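Local coordinates for hydrolase family protein (Deinococcus radiodurans R1, PDB 3CNH) that probably acts as a phosphatase of the haloacid dehalogenase-like superfamily and binds a sodium ion in its crystal structure, at residues N18-E23 with E41-A46. Numbering follows the deposited sequence.
Sequences NGWDRE and ERHRLA
Trp20 and His43 carry this surface contact alone, the indole reaching from the loop before helix 22-32 to an imidazole on helix 36-51. CD1 of Trp20 lies 3.9 Å from CE1 of His43, a van der Waals touch. The rings meet obliquely, their planes at 77° and the centroid of the five-membered indole ring 5.4 Å from that of the imidazole. On Trp20, CG stands anti to the backbone N (chi1 -164°), which swings the indole toward helix 36-51, and chi2 of -131° turns its CD1-NE1 side to the imidazole.

No hydrogen bond joins the two segments directly. Trp20 NE1 and His43 ND1 instead both bond to the hydroxyl of Tyr60 on helix 57-64. Tryptophan suits its place by pairing a broad apolar surface with one N-H donor, histidine by carrying a polar nitrogen in a flat ring.

Within the loop, Asn18 ND2 donates to Asp21 OD2 over 3.3 Å, using the anti lone pair of that oxygen. Asp21 is the N-cap of helix 22-32, its OD1 accepting from the Gln24 backbone N. Within one turn of helix 36-51, Arg44 NE bonds to both carboxylate oxygens of Glu41.

Direct contact is thus apolar and weakly directional; the shared Tyr60 hydroxyl satisfies both ring nitrogens and restrains how the rings turn, joining loop and helices in the helical cap region beside the Rossmann-like core.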
ATOM      1  N   ASN A  18       6.470  -4.351   1.484  1.00 35.29           N
ATOM      2  CA  ASN A  18       5.093  -4.851   1.378  1.00 36.44           C
ATOM      3  C   ASN A  18       4.665  -5.378   2.740  1.00 37.71           C
ATOM      4  O   ASN A  18       5.501  -5.690   3.566  1.00 40.95           O
ATOM      5  CB  ASN A  18       4.976  -5.930   0.330  1.00 35.18           C
ATOM      6  CG  ASN A  18       5.157  -5.372  -1.055  1.00 41.80           C
ATOM      7  OD1 ASN A  18       4.608  -4.324  -1.365  1.00 43.28           O
ATOM      8  ND2 ASN A  18       5.966  -6.026  -1.863  1.00 44.23           N
ATOM      9  N   GLY A  19       3.375  -5.374   2.985  1.00 37.57           N
ATOM     10  CA  GLY A  19       2.866  -5.806   4.287  1.00 37.58           C
ATOM     11  C   GLY A  19       2.636  -7.295   4.417  1.00 36.38           C
ATOM     12  O   GLY A  19       2.821  -7.881   5.472  1.00 35.80           O
ATOM     13  N   TRP A  20       2.262  -7.907   3.314  1.00 36.59           N
ATOM     14  CA  TRP A  20       1.848  -9.334   3.378  1.00 37.16           C
ATOM     15  C   TRP A  20       1.955  -9.985   2.002  1.00 38.65           C
ATOM     16  O   TRP A  20       1.017 -10.534   1.453  1.00 37.20           O
ATOM     17  CB  TRP A  20       0.437  -9.374   3.965  1.00 38.15           C
ATOM     18  CG  TRP A  20      -0.047 -10.713   4.479  1.00 32.56           C
ATOM     19  CD1 TRP A  20      -1.256 -11.298   4.186  1.00 36.83           C
ATOM     20  CD2 TRP A  20       0.609 -11.593   5.384  1.00 31.94           C
ATOM     21  NE1 TRP A  20      -1.374 -12.470   4.839  1.00 34.66           N
ATOM     22  CE2 TRP A  20      -0.259 -12.685   5.603  1.00 32.82           C
ATOM     23  CE3 TRP A  20       1.844 -11.582   6.040  1.00 34.87           C
ATOM     24  CZ2 TRP A  20       0.094 -13.753   6.395  1.00 33.89           C
ATOM     25  CZ3 TRP A  20       2.175 -12.641   6.857  1.00 37.03           C
ATOM     26  CH2 TRP A  20       1.308 -13.719   7.023  1.00 37.92           C
ATOM     27  N   ASP A  21       3.152  -9.852   1.443  1.00 39.40           N
ATOM     28  CA  ASP A  21       3.477 -10.414   0.120  1.00 39.35           C
ATOM     29  C   ASP A  21       3.853 -11.873   0.185  1.00 38.42           C
ATOM     30  O   ASP A  21       3.953 -12.496   1.245  1.00 35.97           O
ATOM     31  CB  ASP A  21       4.554  -9.574  -0.635  1.00 41.56           C
ATOM     32  CG  ASP A  21       5.975  -9.675  -0.025  1.00 44.50           C
ATOM     33  OD1 ASP A  21       6.313 -10.672   0.668  1.00 44.26           O
ATOM     34  OD2 ASP A  21       6.804  -8.748  -0.297  1.00 45.60           O
ATOM     35  N   ARG A  22       4.047 -12.422  -1.001  1.00 37.98           N
ATOM     36  CA  ARG A  22       4.351 -13.838  -1.143  1.00 40.55           C
ATOM     37  C   ARG A  22       5.499 -14.310  -0.275  1.00 41.03           C
ATOM     38  O   ARG A  22       5.428 -15.344   0.395  1.00 41.72           O
ATOM     39  CB  ARG A  22       4.641 -14.202  -2.618  1.00 41.78           C
ATOM     40  N   GLU A  23       6.557 -13.520  -0.265  1.00 42.29           N
ATOM     41  CA  GLU A  23       7.786 -13.930   0.417  1.00 44.05           C
ATOM     42  C   GLU A  23       7.609 -13.926   1.931  1.00 41.45           C
ATOM     43  O   GLU A  23       8.018 -14.829   2.647  1.00 43.13           O
ATOM     44  CB  GLU A  23       8.969 -13.044  -0.018  1.00 46.17           C
ATOM     45  CG  GLU A  23       9.258 -13.134  -1.534  1.00 54.12           C
ATOM     46  CD  GLU A  23       8.369 -12.240  -2.463  1.00 64.69           C
ATOM     47  OE1 GLU A  23       7.505 -11.436  -2.014  1.00 62.41           O
ATOM     48  OE2 GLU A  23       8.566 -12.344  -3.699  1.00 77.12           O
ATOM     49  N   GLU A  41      -3.360 -21.451  -0.899  1.00 36.90           N
ATOM     50  CA  GLU A  41      -4.624 -21.580  -1.645  1.00 36.23           C
ATOM     51  C   GLU A  41      -5.743 -20.822  -0.906  1.00 35.07           C
ATOM     52  O   GLU A  41      -6.547 -20.079  -1.496  1.00 35.86           O
ATOM     53  CB  GLU A  41      -4.970 -23.030  -1.954  1.00 39.47           C
ATOM     54  CG  GLU A  41      -6.065 -23.088  -2.975  1.00 49.53           C
ATOM     55  CD  GLU A  41      -5.900 -21.989  -4.044  1.00 61.85           C
ATOM     56  OE1 GLU A  41      -6.787 -21.079  -4.135  1.00 61.95           O
ATOM     57  OE2 GLU A  41      -4.851 -21.989  -4.741  1.00 61.72           O
ATOM     58  N   ARG A  42      -5.761 -20.986   0.402  1.00 32.32           N
ATOM     59  CA  ARG A  42      -6.780 -20.306   1.230  1.00 32.85           C
ATOM     60  C   ARG A  42      -6.622 -18.797   1.227  1.00 33.06           C
ATOM     61  O   ARG A  42      -7.583 -18.034   1.154  1.00 32.82           O
ATOM     62  CB  ARG A  42      -6.814 -20.879   2.643  1.00 33.39           C
ATOM     63  CG  ARG A  42      -7.375 -22.282   2.667  1.00 33.12           C
ATOM     64  CD  ARG A  42      -7.220 -22.965   4.019  1.00 34.46           C
ATOM     65  NE  ARG A  42      -7.942 -24.223   4.072  1.00 33.93           N
ATOM     66  CZ  ARG A  42      -9.197 -24.324   4.515  1.00 32.14           C
ATOM     67  NH1 ARG A  42      -9.815 -23.232   4.938  1.00 35.42           N
ATOM     68  NH2 ARG A  42      -9.825 -25.480   4.550  1.00 37.41           N
ATOM     69  N   HIS A  43      -5.369 -18.347   1.278  1.00 31.41           N
ATOM     70  CA  HIS A  43      -5.066 -16.940   1.222  1.00 33.13           C
ATOM     71  C   HIS A  43      -5.534 -16.376  -0.111  1.00 33.43           C
ATOM     72  O   HIS A  43      -6.129 -15.309  -0.163  1.00 33.78           O
ATOM     73  CB  HIS A  43      -3.543 -16.688   1.377  1.00 32.18           C
ATOM     74  CG  HIS A  43      -3.137 -15.312   0.970  1.00 31.67           C
ATOM     75  ND1 HIS A  43      -3.271 -14.227   1.805  1.00 33.68           N
ATOM     76  CD2 HIS A  43      -2.707 -14.826  -0.218  1.00 35.71           C
ATOM     77  CE1 HIS A  43      -2.901 -13.133   1.163  1.00 35.53           C
ATOM     78  NE2 HIS A  43      -2.558 -13.464  -0.069  1.00 34.75           N
ATOM     79  N   ARG A  44      -5.254 -17.097  -1.194  1.00 34.07           N
ATOM     80  CA  ARG A  44      -5.607 -16.644  -2.554  0.50 36.63           C
ATOM     81  C   ARG A  44      -7.094 -16.322  -2.639  1.00 36.32           C
ATOM     82  O   ARG A  44      -7.521 -15.307  -3.216  1.00 36.18           O
ATOM     83  CB  ARG A  44      -5.247 -17.703  -3.612  0.50 37.75           C
ATOM     84  CG  ARG A  44      -5.435 -17.231  -5.042  0.50 39.95           C
ATOM     85  CD  ARG A  44      -5.123 -18.318  -6.083  0.50 42.07           C
ATOM     86  NE  ARG A  44      -6.089 -19.420  -6.077  0.50 47.07           N
ATOM     87  CZ  ARG A  44      -7.240 -19.407  -6.747  0.50 46.94           C
ATOM     88  NH1 ARG A  44      -7.574 -18.349  -7.472  0.50 50.70           N
ATOM     89  NH2 ARG A  44      -8.055 -20.448  -6.700  0.50 44.56           N
ATOM     90  N   LEU A  45      -7.859 -17.202  -2.036  1.00 35.85           N
ATOM     91  CA  LEU A  45      -9.326 -17.077  -2.071  1.00 35.57           C
ATOM     92  C   LEU A  45      -9.843 -15.919  -1.243  1.00 36.06           C
ATOM     93  O   LEU A  45     -10.722 -15.186  -1.671  1.00 35.40           O
ATOM     94  CB  LEU A  45     -10.044 -18.353  -1.639  1.00 35.56           C
ATOM     95  CG  LEU A  45     -10.645 -19.167  -2.783  1.00 41.73           C
ATOM     96  CD1 LEU A  45      -9.593 -19.662  -3.717  1.00 44.87           C
ATOM     97  CD2 LEU A  45     -11.492 -20.319  -2.232  1.00 38.81           C
ATOM     98  N   ALA A  46      -9.284 -15.766  -0.052  1.00 33.85           N
ATOM     99  CA  ALA A  46      -9.810 -14.794   0.933  1.00 35.25           C
ATOM    100  C   ALA A  46      -9.218 -13.413   0.885  1.00 35.91           C
ATOM    101  O   ALA A  46      -9.852 -12.424   1.266  1.00 36.20           O
ATOM    102  CB  ALA A  46      -9.703 -15.367   2.363  1.00 34.44           C
TER